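Long-range contact in protein A49R (Vaccinia virus, PDB 4D5T), which inhibits activation of host NF-kappa-B by binding BTRC, which diminishes ubiquitination of the inhibitor NFKBIA and keeps p65/RELA in the cytoplasm: residues D30-D35 and N48-F53. Sequence-based numbering, arbitrary orientation.
Sequences DILNKD and NPFISF
Asp35 on helix 29-40 and Asn48, the N-cap of helix 49-61, join two consecutive helices of this all-helical Bcl-2-like fold through one polar bond bordered by apolar packing. The bond runs from Asn48 ND2 to Asp35 OD2 at 2.8 Å and is nearly straight, 173° at the hydrogen. The carboxylate oxygen lies in the amide plane of Asn48 and accepts through its anti lone pair, on the side away from Asp35 OD1, while the carboxylate and amide planes stand 75° apart. With CG anti to its backbone N, the amide of Asn48 extends towards helix 29-40, and its two ends have separate tasks: ND2 reaches across to the first helix, and OD1 takes a weak capping bond from Phe50 N, 2.9 Å away. The straight bond at ND2 and the weaker one at OD1 together restrict the amide's rotation, and the start of helix 49-61 is tied directly to the side of helix 29-40. The negative carboxylate would be expected to polarise the N-H it accepts.

Apolar contacts lie beside this bond. Leu32 CD1 sits 3.9 Å from Asn48 ND2 and 4.1 Å from Phe50 CD2, meeting the phenyl ring obliquely. Beyond this pair, Leu32 touches Lys132 and Phe50 touches Ile135, both on helix 132-150, which places the contact against the C-terminal helix. Pro49, next to the cap, packs instead on Leu19, Val20 and Lys23 of helix 9-23.

Ile51 comes up against the backbone and CB of Asp35, where the two segments have their closest CA pair, 7.1 Å apart. Its CG1, anti to the carbonyl carbon (chi1 -58°), lies 3.8 Å from Asp35 CB, and its terminal CD1 stops 3.6 Å from Asp35 O.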
ATOM      1  N   ASP A  30      -4.535  -1.141  15.649  0.54 27.04           N
ATOM      2  CA  ASP A  30      -3.517  -2.183  15.710  0.54 29.17           C
ATOM      3  C   ASP A  30      -3.832  -3.224  14.647  0.54 27.61           C
ATOM      4  O   ASP A  30      -2.916  -3.801  14.053  0.54 27.25           O
ATOM      5  CB  ASP A  30      -3.370  -2.801  17.111  0.54 31.12           C
ATOM      6  CG  ASP A  30      -2.742  -1.845  18.129  0.54 33.59           C
ATOM      7  OD1 ASP A  30      -1.910  -0.965  17.761  0.54 30.93           O
ATOM      8  OD2 ASP A  30      -3.069  -2.001  19.334  0.54 37.03           O
ATOM      9  N   ILE A  31      -5.126  -3.471  14.402  1.00 27.10           N
ATOM     10  CA  ILE A  31      -5.522  -4.454  13.382  1.00 26.40           C
ATOM     11  C   ILE A  31      -5.219  -3.879  11.991  1.00 26.70           C
ATOM     12  O   ILE A  31      -4.702  -4.583  11.126  1.00 24.58           O
ATOM     13  CB  ILE A  31      -7.010  -4.832  13.567  1.00 29.80           C
ATOM     14  CG1 ILE A  31      -7.128  -5.552  14.974  1.00 32.83           C
ATOM     15  CG2 ILE A  31      -7.528  -5.585  12.322  1.00 29.86           C
ATOM     16  CD1 ILE A  31      -8.420  -6.239  15.308  1.00 40.06           C
ATOM     17  N   LEU A  32      -5.491  -2.590  11.780  1.00 23.52           N
ATOM     18  CA  LEU A  32      -5.175  -1.960  10.506  1.00 23.35           C
ATOM     19  C   LEU A  32      -3.698  -2.098  10.171  1.00 22.65           C
ATOM     20  O   LEU A  32      -3.324  -2.528   9.067  1.00 21.44           O
ATOM     21  CB  LEU A  32      -5.599  -0.481  10.520  1.00 22.93           C
ATOM     22  CG  LEU A  32      -5.177   0.353   9.319  1.00 22.52           C
ATOM     23  CD1 LEU A  32      -5.847  -0.116   8.052  1.00 22.64           C
ATOM     24  CD2 LEU A  32      -5.518   1.806   9.593  1.00 22.94           C
ATOM     25  N   ASN A  33      -2.856  -1.816  11.147  1.00 22.69           N
ATOM     26  CA  ASN A  33      -1.407  -1.913  10.934  1.00 22.78           C
ATOM     27  C   ASN A  33      -0.913  -3.331  10.692  1.00 21.44           C
ATOM     28  O   ASN A  33      -0.056  -3.551   9.832  1.00 23.80           O
ATOM     29  CB  ASN A  33      -0.642  -1.280  12.082  1.00 23.53           C
ATOM     30  CG  ASN A  33      -0.810   0.240  12.124  1.00 25.01           C
ATOM     31  OD1 ASN A  33      -1.271   0.870  11.148  1.00 23.67           O
ATOM     32  ND2 ASN A  33      -0.539   0.814  13.264  1.00 25.11           N
ATOM     33  N   LYS A  34      -1.431  -4.310  11.420  1.00 23.28           N
ATOM     34  CA  LYS A  34      -1.107  -5.754  11.086  1.00 23.49           C
ATOM     35  C   LYS A  34      -1.531  -6.092   9.673  1.00 23.42           C
ATOM     36  O   LYS A  34      -0.837  -6.761   8.973  1.00 23.52           O
ATOM     37  CB  LYS A  34      -1.619  -6.833  12.107  1.00 27.79           C
ATOM     38  N   ASP A  35      -2.718  -5.617   9.245  1.00 24.97           N
ATOM     39  CA  ASP A  35      -3.212  -5.857   7.872  1.00 24.29           C
ATOM     40  C   ASP A  35      -2.318  -5.211   6.827  1.00 22.83           C
ATOM     41  O   ASP A  35      -2.040  -5.791   5.782  1.00 22.91           O
ATOM     42  CB  ASP A  35      -4.657  -5.342   7.723  1.00 24.40           C
ATOM     43  CG  ASP A  35      -5.709  -6.218   8.438  1.00 27.79           C
ATOM     44  OD1 ASP A  35      -5.402  -7.411   8.758  1.00 29.38           O
ATOM     45  OD2 ASP A  35      -6.853  -5.724   8.595  1.00 26.36           O
ATOM     46  N   ASN A  48     -10.503  -6.360   4.678  1.00 26.31           N
ATOM     47  CA  ASN A  48     -10.248  -4.971   5.114  1.00 25.82           C
ATOM     48  C   ASN A  48     -10.304  -4.051   3.900  1.00 25.53           C
ATOM     49  O   ASN A  48      -9.512  -4.206   3.019  1.00 24.78           O
ATOM     50  CB  ASN A  48      -8.872  -4.892   5.790  1.00 25.24           C
ATOM     51  CG  ASN A  48      -8.518  -3.488   6.263  1.00 25.19           C
ATOM     52  OD1 ASN A  48      -8.859  -2.500   5.638  1.00 26.35           O
ATOM     53  ND2 ASN A  48      -7.766  -3.419   7.358  1.00 26.72           N
ATOM     54  N   PRO A  49     -11.284  -3.098   3.825  1.00 23.72           N
ATOM     55  CA  PRO A  49     -11.426  -2.328   2.626  1.00 24.94           C
ATOM     56  C   PRO A  49     -10.218  -1.493   2.237  1.00 24.20           C
ATOM     57  O   PRO A  49      -9.996  -1.281   1.040  1.00 24.61           O
ATOM     58  CB  PRO A  49     -12.620  -1.393   2.915  1.00 26.83           C
ATOM     59  CG  PRO A  49     -13.211  -1.862   4.146  1.00 28.97           C
ATOM     60  CD  PRO A  49     -12.280  -2.803   4.863  1.00 27.72           C
ATOM     61  N   PHE A  50      -9.431  -1.024   3.217  1.00 22.95           N
ATOM     62  CA  PHE A  50      -8.233  -0.350   2.872  1.00 22.46           C
ATOM     63  C   PHE A  50      -7.218  -1.264   2.153  1.00 20.44           C
ATOM     64  O   PHE A  50      -6.498  -0.810   1.232  1.00 20.83           O
ATOM     65  CB  PHE A  50      -7.570   0.344   4.093  1.00 21.18           C
ATOM     66  CG  PHE A  50      -6.380   1.195   3.714  1.00 20.25           C
ATOM     67  CD1 PHE A  50      -6.533   2.310   2.946  1.00 20.93           C
ATOM     68  CD2 PHE A  50      -5.126   0.932   4.206  1.00 19.52           C
ATOM     69  CE1 PHE A  50      -5.434   3.155   2.616  1.00 20.82           C
ATOM     70  CE2 PHE A  50      -4.042   1.699   3.866  1.00 20.05           C
ATOM     71  CZ  PHE A  50      -4.185   2.849   3.119  1.00 20.90           C
ATOM     72  N   ILE A  51      -7.136  -2.507   2.581  1.00 20.75           N
ATOM     73  CA  ILE A  51      -6.251  -3.502   1.906  1.00 22.10           C
ATOM     74  C   ILE A  51      -6.806  -3.863   0.496  1.00 22.28           C
ATOM     75  O   ILE A  51      -6.057  -3.897  -0.467  1.00 21.44           O
ATOM     76  CB  ILE A  51      -6.077  -4.749   2.783  1.00 22.53           C
ATOM     77  CG1 ILE A  51      -5.491  -4.428   4.158  1.00 22.18           C
ATOM     78  CG2 ILE A  51      -5.213  -5.788   2.105  1.00 24.70           C
ATOM     79  CD1 ILE A  51      -4.299  -3.519   4.223  1.00 22.59           C
ATOM     80  N   SER A  52      -8.130  -4.001   0.352  1.00 22.57           N
ATOM     81  CA  SER A  52      -8.704  -4.088  -0.995  1.00 22.75           C
ATOM     82  C   SER A  52      -8.382  -2.890  -1.899  1.00 22.07           C
ATOM     83  O   SER A  52      -8.002  -3.076  -3.080  1.00 22.84           O
ATOM     84  CB  SER A  52     -10.216  -4.368  -0.908  1.00 23.57           C
ATOM     85  OG  SER A  52     -10.683  -4.537  -2.234  1.00 25.59           O
ATOM     86  N   PHE A  53      -8.445  -1.688  -1.350  1.00 21.71           N
ATOM     87  CA  PHE A  53      -7.997  -0.450  -2.054  1.00 22.00           C
ATOM     88  C   PHE A  53      -6.557  -0.590  -2.489  1.00 21.55           C
ATOM     89  O   PHE A  53      -6.234  -0.393  -3.684  1.00 21.70           O
ATOM     90  CB  PHE A  53      -8.237   0.795  -1.193  1.00 22.19           C
ATOM     91  CG  PHE A  53      -7.646   2.069  -1.757  1.00 23.92           C
ATOM     92  CD1 PHE A  53      -8.353   2.810  -2.688  1.00 23.28           C
ATOM     93  CD2 PHE A  53      -6.455   2.529  -1.299  1.00 23.68           C
ATOM     94  CE1 PHE A  53      -7.815   3.952  -3.237  1.00 25.25           C
ATOM     95  CE2 PHE A  53      -5.952   3.776  -1.777  1.00 23.56           C
ATOM     96  CZ  PHE A  53      -6.634   4.438  -2.760  1.00 23.47           C
TER